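Local coordinates for protein cytochrome C2, ISO-2 (Rhodospirillum centenum, PDB 1JDL) that carries electrons with a covalently bound heme, donating to oxidized bacteriochlorophyll in photosynthesis and perhaps also working in respiration, at residues 50-55 against 81-86; 59-62 against 66-69; 77-82 against 94-99. All coordinates share one frame; numbering follows the deposited sequence.

In the fold
From the N terminus, the chain first reaches residues 50-55, at the start of helix 51-58 and beside a heme propionate. Interaction 1 closes a largely helical loop from there to the end of helix 75-85. Within that loop lies interaction 2, a much shorter closure joining residues 59-62, just after helix 51-58, to helix 65-71. Interaction 3 starts on helix 75-85, where interaction 1 finishes, sharing Lys81 and Phe82 with it, and closes on the heme-ligand loop at 94-99. Leu61, Phe82, Leu79 and Ile52 link the three contacts into one apolar patch, while interactions 1 and 3 both reach the heme through segments 50-55 and 94-99.

Interaction 1: residues 50-55 against 81-86; sequences SAINHA and KFLADA. With HEM (protoporphyrin IX containing Fe), chain B.
Methyl CD2 of Leu83 lies over the flat carbonyl group of Ala55, 3.6 Å from Ala55 O and 3.8 Å from Ala55 C. The other flat group is a heme propionate carboxylate, held at both of its oxygens by Ser50. This is the capped start of helix 51-58 in the cytochrome c fold, resting on the last turns of helix 75-85. Ser50 N donates to heme O2D at 3.0 Å, and Ser50 OG donates to heme O1D at 2.6 Å. The same hydroxyl oxygen closes the N-cap by accepting from Asn53 N at 3.1 Å. Ser50 OG sits between its own backbone N and carbonyl carbon (chi1 63°), which lets it reach the propionate on one side and the first helical turn on the other. Ser50 is buried, and its hydroxyl is occupied both as donor and as acceptor. The carboxylate sits beside the N-terminal end of the helix, whose dipole is likely to ease its negative charge. Thr96 and Lys97 of the loop past helix 75-85 bind the same propionate.

Between the helices the contact is van der Waals packing by Leu83, against side chains and one backbone carbonyl. Leu83 spreads its two methyls over successive turns of helix 51-58, CD1 to Ile52 and CD2 to Ala55; the CB of Ala55 is 4.2 Å from Leu83 CD2. On the far face of the second helix, Lys81 NZ and Asp85 OD2 form a salt bridge one turn apart, with the lysine on the syn lone pair of the carboxylate. Ala59, just after the first helix, also touches Leu83. Ile52 and Leu83 cross obliquely: CG1 of Ile52 is anti to the backbone N (chi1 -160°), which carries CD1 of Ile52 to within 3.5 Å of Leu83 CD1.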
loop_
_atom_site.group_PDB
_atom_site.type_symbol
_atom_site.label_atom_id
_atom_site.label_comp_id
_atom_site.label_asym_id
_atom_site.label_seq_id
_atom_site.Cartn_x
_atom_site.Cartn_y
_atom_site.Cartn_z
ATOM N N SER A 50 1.045 8.431 8.384
ATOM C CA SER A 50 -0.012 8.737 9.337
ATOM C C SER A 50 0.260 7.812 10.521
ATOM O O SER A 50 0.982 6.820 10.386
ATOM C CB SER A 50 -1.379 8.399 8.749
ATOM O OG SER A 50 -1.469 7.007 8.492
ATOM N N ALA A 51 -0.315 8.124 11.675
ATOM C CA ALA A 51 -0.117 7.287 12.845
ATOM C C ALA A 51 -0.653 5.878 12.594
ATOM O O ALA A 51 -0.041 4.897 12.999
ATOM C CB ALA A 51 -0.813 7.902 14.049
ATOM N N ILE A 52 -1.794 5.781 11.919
ATOM C CA ILE A 52 -2.395 4.480 11.656
ATOM C C ILE A 52 -1.587 3.589 10.700
ATOM O O ILE A 52 -1.491 2.383 10.920
ATOM C CB ILE A 52 -3.869 4.653 11.162
ATOM C CG1 ILE A 52 -4.647 3.345 11.349
ATOM C CG2 ILE A 52 -3.898 5.154 9.732
ATOM C CD1 ILE A 52 -4.249 2.236 10.437
ATOM N N ASN A 53 -0.997 4.167 9.657
ATOM C CA ASN A 53 -0.194 3.385 8.718
ATOM C C ASN A 53 1.074 2.917 9.449
ATOM O O ASN A 53 1.511 1.781 9.290
ATOM C CB ASN A 53 0.179 4.239 7.501
ATOM C CG ASN A 53 0.739 3.415 6.351
ATOM O OD1 ASN A 53 1.563 2.528 6.552
ATOM N ND2 ASN A 53 0.302 3.724 5.138
ATOM N N HIS A 54 1.652 3.799 10.258
ATOM C CA HIS A 54 2.851 3.464 11.027
ATOM C C HIS A 54 2.542 2.364 12.045
ATOM O O HIS A 54 3.285 1.389 12.168
ATOM C CB HIS A 54 3.376 4.721 11.738
ATOM C CG HIS A 54 4.463 4.449 12.734
ATOM N ND1 HIS A 54 4.208 4.235 14.070
ATOM C CD2 HIS A 54 5.802 4.330 12.582
ATOM C CE1 HIS A 54 5.344 3.992 14.700
ATOM N NE2 HIS A 54 6.327 4.044 13.819
ATOM N N ALA A 55 1.428 2.517 12.759
ATOM C CA ALA A 55 1.018 1.547 13.771
ATOM C C ALA A 55 0.771 0.161 13.184
ATOM O O ALA A 55 1.108 -0.847 13.805
ATOM C CB ALA A 55 -0.241 2.032 14.477
ATOM N N LYS A 81 -9.098 -2.801 10.622
ATOM C CA LYS A 81 -9.373 -4.193 10.957
ATOM C C LYS A 81 -8.096 -4.927 11.329
ATOM O O LYS A 81 -8.090 -5.745 12.249
ATOM C CB LYS A 81 -10.052 -4.907 9.788
ATOM C CG LYS A 81 -10.244 -6.397 10.022
ATOM C CD LYS A 81 -10.900 -7.079 8.835
ATOM C CE LYS A 81 -10.913 -8.590 9.026
ATOM N NZ LYS A 81 -11.520 -8.971 10.334
ATOM N N PHE A 82 -7.008 -4.639 10.617
ATOM C CA PHE A 82 -5.740 -5.298 10.907
ATOM C C PHE A 82 -5.276 -5.006 12.330
ATOM O O PHE A 82 -4.837 -5.906 13.045
ATOM C CB PHE A 82 -4.644 -4.847 9.934
ATOM C CG PHE A 82 -3.338 -5.576 10.128
ATOM C CD1 PHE A 82 -3.086 -6.765 9.455
ATOM C CD2 PHE A 82 -2.390 -5.104 11.029
ATOM C CE1 PHE A 82 -1.906 -7.479 9.681
ATOM C CE2 PHE A 82 -1.210 -5.807 11.265
ATOM C CZ PHE A 82 -0.968 -7.001 10.587
ATOM N N LEU A 83 -5.359 -3.741 12.730
ATOM C CA LEU A 83 -4.940 -3.336 14.066
ATOM C C LEU A 83 -5.829 -3.924 15.147
ATOM O O LEU A 83 -5.344 -4.334 16.204
ATOM C CB LEU A 83 -4.922 -1.813 14.178
ATOM C CG LEU A 83 -3.753 -1.138 13.453
ATOM C CD1 LEU A 83 -3.961 0.363 13.422
ATOM C CD2 LEU A 83 -2.457 -1.488 14.159
ATOM N N ALA A 84 -7.131 -3.957 14.888
ATOM C CA ALA A 84 -8.065 -4.515 15.858
ATOM C C ALA A 84 -7.790 -6.004 16.040
ATOM O O ALA A 84 -7.699 -6.494 17.167
ATOM C CB ALA A 84 -9.495 -4.299 15.392
ATOM N N ASP A 85 -7.653 -6.725 14.931
ATOM C CA ASP A 85 -7.386 -8.159 14.990
ATOM C C ASP A 85 -6.090 -8.464 15.733
ATOM O O ASP A 85 -5.958 -9.513 16.365
ATOM C CB ASP A 85 -7.293 -8.753 13.581
ATOM C CG ASP A 85 -8.646 -8.917 12.920
ATOM O OD1 ASP A 85 -9.674 -8.704 13.592
ATOM O OD2 ASP A 85 -8.676 -9.271 11.721
ATOM N N ALA A 86 -5.134 -7.543 15.650
ATOM C CA ALA A 86 -3.835 -7.729 16.292
ATOM C C ALA A 86 -3.822 -7.409 17.782
ATOM O O ALA A 86 -2.828 -7.672 18.464
ATOM C CB ALA A 86 -2.781 -6.885 15.580
HETATM C CHA HEM B . 0.257 4.649 0.887
HETATM C CHB HEM B . -0.533 1.786 -2.914
HETATM C CHC HEM B . -2.759 5.434 -5.170
HETATM C CHD HEM B . -1.483 8.389 -1.620
HETATM C C1A HEM B . 0.183 3.524 0.064
HETATM C C2A HEM B . 0.603 2.199 0.455
HETATM C C3A HEM B . 0.369 1.402 -0.623
HETATM C C4A HEM B . -0.176 2.242 -1.663
HETATM C CMA HEM B . 0.578 -0.102 -0.716
HETATM C CAA HEM B . 1.320 1.841 1.763
HETATM C CBA HEM B . 2.818 2.019 1.519
HETATM C CGA HEM B . 3.686 1.826 2.767
HETATM O O1A HEM B . 3.163 1.440 3.831
HETATM O O2A HEM B . 4.909 2.056 2.672
HETATM C C1B HEM B . -1.187 2.553 -3.868
HETATM C C2B HEM B . -1.623 2.065 -5.153
HETATM C C3B HEM B . -2.440 3.039 -5.658
HETATM C C4B HEM B . -2.282 4.177 -4.835
HETATM C CMB HEM B . -1.203 0.741 -5.776
HETATM C CAB HEM B . -3.496 2.958 -6.589
HETATM C CBB HEM B . -4.053 1.725 -7.281
HETATM C C1C HEM B . -2.650 6.543 -4.382
HETATM C C2C HEM B . -3.153 7.857 -4.725
HETATM C C3C HEM B . -2.932 8.626 -3.646
HETATM C C4C HEM B . -2.079 7.864 -2.756
HETATM C CMC HEM B . -3.780 8.271 -6.058
HETATM C CAC HEM B . -3.527 9.852 -3.276
HETATM C CBC HEM B . -4.442 10.780 -4.069
HETATM C C1D HEM B . -0.828 7.652 -0.660
HETATM C C2D HEM B . -0.365 8.196 0.595
HETATM C C3D HEM B . 0.058 7.136 1.348
HETATM C C4D HEM B . -0.135 5.944 0.515
HETATM C CMD HEM B . -0.407 9.661 1.037
HETATM C CAD HEM B . 0.523 7.186 2.807
HETATM C CBD HEM B . -0.717 6.934 3.673
HETATM C CGD HEM B . -0.467 7.087 5.160
HETATM O O1D HEM B . -1.440 6.939 5.930
HETATM O O2D HEM B . 0.686 7.350 5.567
HETATM N NA HEM B . -0.312 3.542 -1.229
HETATM N NB HEM B . -1.581 3.860 -3.674
HETATM N NC HEM B . -2.007 6.549 -3.156
HETATM N ND HEM B . -0.681 6.276 -0.718
HETATM FE FE HEM B . -1.186 5.050 -2.187
#

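Interaction 2: residues 59-62 against 66-69; sequences AGLH and ENII
Asn67 reaches from the first turn of helix 65-71 back to the chain just before it, where its amide meets the carbonyl of His62 and a methyl of Leu61. Its CB lies 3.9 Å from His62 O. The next atom, CG of Asn67, faces both partners, 3.9 Å from His62 O and 4.1 Å from Leu61 CD1. With CG anti to the carbonyl carbon (chi1 -79°), the amide is carried beside the backbone N and toward the incoming loop. At the tip Asn67 ND2 donates to His62 O at 2.9 Å. The bond is nearly straight, with an N-H...O angle of 169°; the acceptor lies in the amide plane, and the donor stands almost head-on to the carbonyl. The same nitrogen has Leu61 CD1 3.6 Å away, so an apolar methyl lies close beside the polar tip. The other amide atom, OD1, touches the ring of Phe78 on helix 75-85.

A water adds a second link: it accepts from His62 N at 3.1 Å and, weakly, from Asn67 ND2. The amide nitrogen thus serves both a backbone oxygen and the water. Asn67 N is itself bonded to Thr64 OG1, which ties the start of the helix to the same short connection. Leu61 also packs on Leu79 and Phe82 of helix 75-85, and its backbone is hydrogen-bonded to Ala41.

Helix 51-58 ends in a Schellman motif at Gly60, whose phi of 111° turns the chain out of the helix. The whole is a short helix-to-helix connection of the cytochrome c fold, fastened to the second helix by an asparagine side chain.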
loop_
_atom_site.group_PDB
_atom_site.type_symbol
_atom_site.label_atom_id
_atom_site.label_comp_id
_atom_site.label_asym_id
_atom_site.label_seq_id
_atom_site.Cartn_x
_atom_site.Cartn_y
_atom_site.Cartn_z
ATOM N N ALA A 59 2.588 -3.356 14.184
ATOM C CA ALA A 59 1.741 -4.456 14.633
ATOM C C ALA A 59 1.941 -5.702 13.770
ATOM O O ALA A 59 1.270 -6.717 13.971
ATOM C CB ALA A 59 0.276 -4.034 14.616
ATOM N N GLY A 60 2.850 -5.618 12.799
ATOM C CA GLY A 60 3.144 -6.771 11.962
ATOM C C GLY A 60 2.726 -6.746 10.505
ATOM O O GLY A 60 2.955 -7.719 9.778
ATOM N N LEU A 61 2.131 -5.650 10.051
ATOM C CA LEU A 61 1.691 -5.594 8.663
ATOM C C LEU A 61 2.825 -5.447 7.648
ATOM O O LEU A 61 3.610 -4.498 7.701
ATOM C CB LEU A 61 0.682 -4.455 8.467
ATOM C CG LEU A 61 0.157 -4.280 7.037
ATOM C CD1 LEU A 61 -0.564 -5.548 6.574
ATOM C CD2 LEU A 61 -0.773 -3.072 6.988
ATOM N N HIS A 62 2.905 -6.411 6.737
ATOM C CA HIS A 62 3.893 -6.404 5.662
ATOM C C HIS A 62 3.067 -6.450 4.389
ATOM O O HIS A 62 2.014 -7.096 4.354
ATOM C CB HIS A 62 4.810 -7.622 5.782
ATOM C CG HIS A 62 5.713 -7.562 6.973
ATOM N ND1 HIS A 62 7.039 -7.198 6.886
ATOM C CD2 HIS A 62 5.456 -7.737 8.290
ATOM C CE1 HIS A 62 7.559 -7.148 8.102
ATOM N NE2 HIS A 62 6.619 -7.470 8.971
ATOM N N GLU A 66 -1.163 -10.435 -1.333
ATOM C CA GLU A 66 -2.526 -10.650 -0.843
ATOM C C GLU A 66 -3.023 -9.468 -0.020
ATOM O O GLU A 66 -4.176 -9.051 -0.149
ATOM C CB GLU A 66 -2.599 -11.916 0.020
ATOM C CG GLU A 66 -2.391 -13.223 -0.733
ATOM C CD GLU A 66 -1.027 -13.317 -1.393
ATOM O OE1 GLU A 66 -0.005 -13.136 -0.691
ATOM O OE2 GLU A 66 -0.978 -13.579 -2.616
ATOM N N ASN A 67 -2.157 -8.943 0.839
ATOM C CA ASN A 67 -2.524 -7.808 1.672
ATOM C C ASN A 67 -2.775 -6.546 0.853
ATOM O O ASN A 67 -3.690 -5.784 1.159
ATOM C CB ASN A 67 -1.450 -7.541 2.728
ATOM C CG ASN A 67 -1.546 -8.496 3.904
ATOM O OD1 ASN A 67 -2.592 -9.097 4.141
ATOM N ND2 ASN A 67 -0.459 -8.628 4.654
ATOM N N ILE A 68 -1.981 -6.325 -0.191
ATOM C CA ILE A 68 -2.178 -5.137 -1.018
ATOM C C ILE A 68 -3.521 -5.250 -1.734
ATOM O O ILE A 68 -4.277 -4.279 -1.828
ATOM C CB ILE A 68 -1.044 -4.974 -2.054
ATOM C CG1 ILE A 68 0.304 -4.872 -1.335
ATOM C CG2 ILE A 68 -1.288 -3.725 -2.896
ATOM C CD1 ILE A 68 1.493 -4.729 -2.271
ATOM N N ILE A 69 -3.825 -6.445 -2.232
ATOM C CA ILE A 69 -5.087 -6.679 -2.924
ATOM C C ILE A 69 -6.287 -6.405 -2.018
ATOM O O ILE A 69 -7.271 -5.808 -2.449
ATOM C CB ILE A 69 -5.173 -8.139 -3.441
ATOM C CG1 ILE A 69 -4.163 -8.351 -4.570
ATOM C CG2 ILE A 69 -6.588 -8.451 -3.920
ATOM C CD1 ILE A 69 -4.463 -7.554 -5.819
HETATM O O HOH W 1 1.429 -9.084 7.356
#

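Interaction 3: residues 77-82 against 94-99; sequences AFLRKF and GSTKMV. With HEM (protoporphyrin IX containing Fe), chain B.
Arg80 grips Gly94 O side-on with two nitrogens, NE at 3.2 Å and NH2 at 3.0 Å from that oxygen. The carbonyl lies at the guanidinium edge, close to its plane; NE meets it nearly head-on, whereas NH2 approaches from above the carbonyl plane. The arm is extended from CG to NE, which carries the group off helix 75-85. An alanine at this position is likely to leave Gly94 O without either of these donors and this part of the loop less firmly tied to the helix.

Beside this bond, Leu79 CD1 packs on Thr96 CB at 3.9 Å, the two side chains crossing at about a right angle, with Ile52 touching both residues. Beyond that packing, Thr96 OG1 donates to heme O1D at 2.6 Å and accepts from Met98 N at 3.3 Å, an ST turn. Lys97 N adds a bond to the same propionate oxygen at 2.9 Å.

This turn leads into Met98, whose SD binds the heme iron at 2.3 Å, with His19 as the other axial ligand. Helix 75-85 is thus joined, through Arg80 and Leu79, to the methionine-bearing loop of a c-type heme site with His/Met axial ligation.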
loop_
_atom_site.group_PDB
_atom_site.type_symbol
_atom_site.label_atom_id
_atom_site.label_comp_id
_atom_site.label_asym_id
_atom_site.label_seq_id
_atom_site.Cartn_x
_atom_site.Cartn_y
_atom_site.Cartn_z
ATOM N N ALA A 77 -10.474 0.888 5.981
ATOM C CA ALA A 77 -11.134 -0.307 6.491
ATOM C C ALA A 77 -10.140 -1.428 6.745
ATOM O O ALA A 77 -10.200 -2.092 7.778
ATOM C CB ALA A 77 -12.209 -0.770 5.516
ATOM N N PHE A 78 -9.220 -1.631 5.807
ATOM C CA PHE A 78 -8.224 -2.686 5.947
ATOM C C PHE A 78 -7.304 -2.461 7.143
ATOM O O PHE A 78 -7.083 -3.366 7.947
ATOM C CB PHE A 78 -7.375 -2.790 4.678
ATOM C CG PHE A 78 -6.320 -3.859 4.748
ATOM C CD1 PHE A 78 -6.635 -5.188 4.472
ATOM C CD2 PHE A 78 -5.020 -3.542 5.130
ATOM C CE1 PHE A 78 -5.665 -6.189 4.577
ATOM C CE2 PHE A 78 -4.041 -4.533 5.239
ATOM C CZ PHE A 78 -4.365 -5.858 4.962
ATOM N N LEU A 79 -6.757 -1.256 7.250
ATOM C CA LEU A 79 -5.848 -0.922 8.336
ATOM C C LEU A 79 -6.492 -0.985 9.714
ATOM O O LEU A 79 -5.882 -1.470 10.668
ATOM C CB LEU A 79 -5.259 0.467 8.105
ATOM C CG LEU A 79 -4.321 0.593 6.905
ATOM C CD1 LEU A 79 -3.965 2.057 6.683
ATOM C CD2 LEU A 79 -3.070 -0.235 7.148
ATOM N N ARG A 80 -7.721 -0.494 9.826
ATOM C CA ARG A 80 -8.420 -0.519 11.104
ATOM C C ARG A 80 -8.689 -1.947 11.556
ATOM O O ARG A 80 -8.517 -2.277 12.732
ATOM C CB ARG A 80 -9.731 0.263 10.998
ATOM C CG ARG A 80 -9.514 1.767 10.983
ATOM C CD ARG A 80 -10.798 2.540 10.715
ATOM N NE ARG A 80 -10.564 3.982 10.775
ATOM C CZ ARG A 80 -11.348 4.898 10.213
ATOM N NH1 ARG A 80 -12.428 4.529 9.536
ATOM N NH2 ARG A 80 -11.050 6.186 10.327
ATOM N N LYS A 81 -9.098 -2.801 10.622
ATOM C CA LYS A 81 -9.373 -4.193 10.957
ATOM C C LYS A 81 -8.096 -4.927 11.329
ATOM O O LYS A 81 -8.090 -5.745 12.249
ATOM C CB LYS A 81 -10.052 -4.907 9.788
ATOM C CG LYS A 81 -10.244 -6.397 10.022
ATOM C CD LYS A 81 -10.900 -7.079 8.835
ATOM C CE LYS A 81 -10.913 -8.590 9.026
ATOM N NZ LYS A 81 -11.520 -8.971 10.334
ATOM N N PHE A 82 -7.008 -4.639 10.617
ATOM C CA PHE A 82 -5.740 -5.298 10.907
ATOM C C PHE A 82 -5.276 -5.006 12.330
ATOM O O PHE A 82 -4.837 -5.906 13.045
ATOM C CB PHE A 82 -4.644 -4.847 9.934
ATOM C CG PHE A 82 -3.338 -5.576 10.128
ATOM C CD1 PHE A 82 -3.086 -6.765 9.455
ATOM C CD2 PHE A 82 -2.390 -5.104 11.029
ATOM C CE1 PHE A 82 -1.906 -7.479 9.681
ATOM C CE2 PHE A 82 -1.210 -5.807 11.265
ATOM C CZ PHE A 82 -0.968 -7.001 10.587
ATOM N N GLY A 94 -7.644 6.568 14.101
ATOM C CA GLY A 94 -7.238 7.563 13.122
ATOM C C GLY A 94 -7.581 7.168 11.695
ATOM O O GLY A 94 -8.279 6.179 11.467
ATOM N N SER A 95 -7.092 7.944 10.731
ATOM C CA SER A 95 -7.347 7.677 9.321
ATOM C C SER A 95 -6.057 7.775 8.506
ATOM O O SER A 95 -5.149 8.532 8.851
ATOM C CB SER A 95 -8.378 8.674 8.785
ATOM O OG SER A 95 -8.538 8.543 7.384
ATOM N N THR A 96 -5.973 7.000 7.428
ATOM C CA THR A 96 -4.790 7.029 6.568
ATOM C C THR A 96 -4.827 8.241 5.634
ATOM O O THR A 96 -5.900 8.738 5.286
ATOM C CB THR A 96 -4.683 5.741 5.701
ATOM O OG1 THR A 96 -3.544 5.831 4.832
ATOM C CG2 THR A 96 -5.928 5.575 4.845
ATOM N N LYS A 97 -3.647 8.706 5.236
ATOM C CA LYS A 97 -3.520 9.847 4.338
ATOM C C LYS A 97 -3.853 9.485 2.897
ATOM O O LYS A 97 -3.996 10.375 2.054
ATOM C CB LYS A 97 -2.099 10.415 4.389
ATOM C CG LYS A 97 -1.712 11.060 5.706
ATOM C CD LYS A 97 -0.288 11.598 5.639
ATOM C CE LYS A 97 0.133 12.225 6.957
ATOM N NZ LYS A 97 1.494 12.812 6.870
ATOM N N MET A 98 -3.953 8.190 2.601
ATOM C CA MET A 98 -4.273 7.778 1.237
ATOM C C MET A 98 -5.768 7.813 0.996
ATOM O O MET A 98 -6.498 6.902 1.407
ATOM C CB MET A 98 -3.749 6.373 0.938
ATOM C CG MET A 98 -4.029 5.934 -0.505
ATOM S SD MET A 98 -3.093 4.478 -0.995
ATOM C CE MET A 98 -4.301 3.625 -1.979
ATOM N N VAL A 99 -6.209 8.878 0.330
ATOM C CA VAL A 99 -7.612 9.082 0.003
ATOM C C VAL A 99 -7.840 8.685 -1.454
ATOM O O VAL A 99 -8.019 9.533 -2.330
ATOM C CB VAL A 99 -8.022 10.563 0.189
ATOM C CG1 VAL A 99 -9.515 10.724 -0.051
ATOM C CG2 VAL A 99 -7.651 11.032 1.591
HETATM C CHA HEM B . 0.257 4.649 0.887
HETATM C CHB HEM B . -0.533 1.786 -2.914
HETATM C CHC HEM B . -2.759 5.434 -5.170
HETATM C CHD HEM B . -1.483 8.389 -1.620
HETATM C C1A HEM B . 0.183 3.524 0.064
HETATM C C2A HEM B . 0.603 2.199 0.455
HETATM C C3A HEM B . 0.369 1.402 -0.623
HETATM C C4A HEM B . -0.176 2.242 -1.663
HETATM C CMA HEM B . 0.578 -0.102 -0.716
HETATM C CAA HEM B . 1.320 1.841 1.763
HETATM C CBA HEM B . 2.818 2.019 1.519
HETATM C CGA HEM B . 3.686 1.826 2.767
HETATM O O1A HEM B . 3.163 1.440 3.831
HETATM O O2A HEM B . 4.909 2.056 2.672
HETATM C C1B HEM B . -1.187 2.553 -3.868
HETATM C C2B HEM B . -1.623 2.065 -5.153
HETATM C C3B HEM B . -2.440 3.039 -5.658
HETATM C C4B HEM B . -2.282 4.177 -4.835
HETATM C CMB HEM B . -1.203 0.741 -5.776
HETATM C CAB HEM B . -3.496 2.958 -6.589
HETATM C CBB HEM B . -4.053 1.725 -7.281
HETATM C C1C HEM B . -2.650 6.543 -4.382
HETATM C C2C HEM B . -3.153 7.857 -4.725
HETATM C C3C HEM B . -2.932 8.626 -3.646
HETATM C C4C HEM B . -2.079 7.864 -2.756
HETATM C CMC HEM B . -3.780 8.271 -6.058
HETATM C CAC HEM B . -3.527 9.852 -3.276
HETATM C CBC HEM B . -4.442 10.780 -4.069
HETATM C C1D HEM B . -0.828 7.652 -0.660
HETATM C C2D HEM B . -0.365 8.196 0.595
HETATM C C3D HEM B . 0.058 7.136 1.348
HETATM C C4D HEM B . -0.135 5.944 0.515
HETATM C CMD HEM B . -0.407 9.661 1.037
HETATM C CAD HEM B . 0.523 7.186 2.807
HETATM C CBD HEM B . -0.717 6.934 3.673
HETATM C CGD HEM B . -0.467 7.087 5.160
HETATM O O1D HEM B . -1.440 6.939 5.930
HETATM O O2D HEM B . 0.686 7.350 5.567
HETATM N NA HEM B . -0.312 3.542 -1.229
HETATM N NB HEM B . -1.581 3.860 -3.674
HETATM N NC HEM B . -2.007 6.549 -3.156
HETATM N ND HEM B . -0.681 6.276 -0.718
HETATM FE FE HEM B . -1.186 5.050 -2.187
#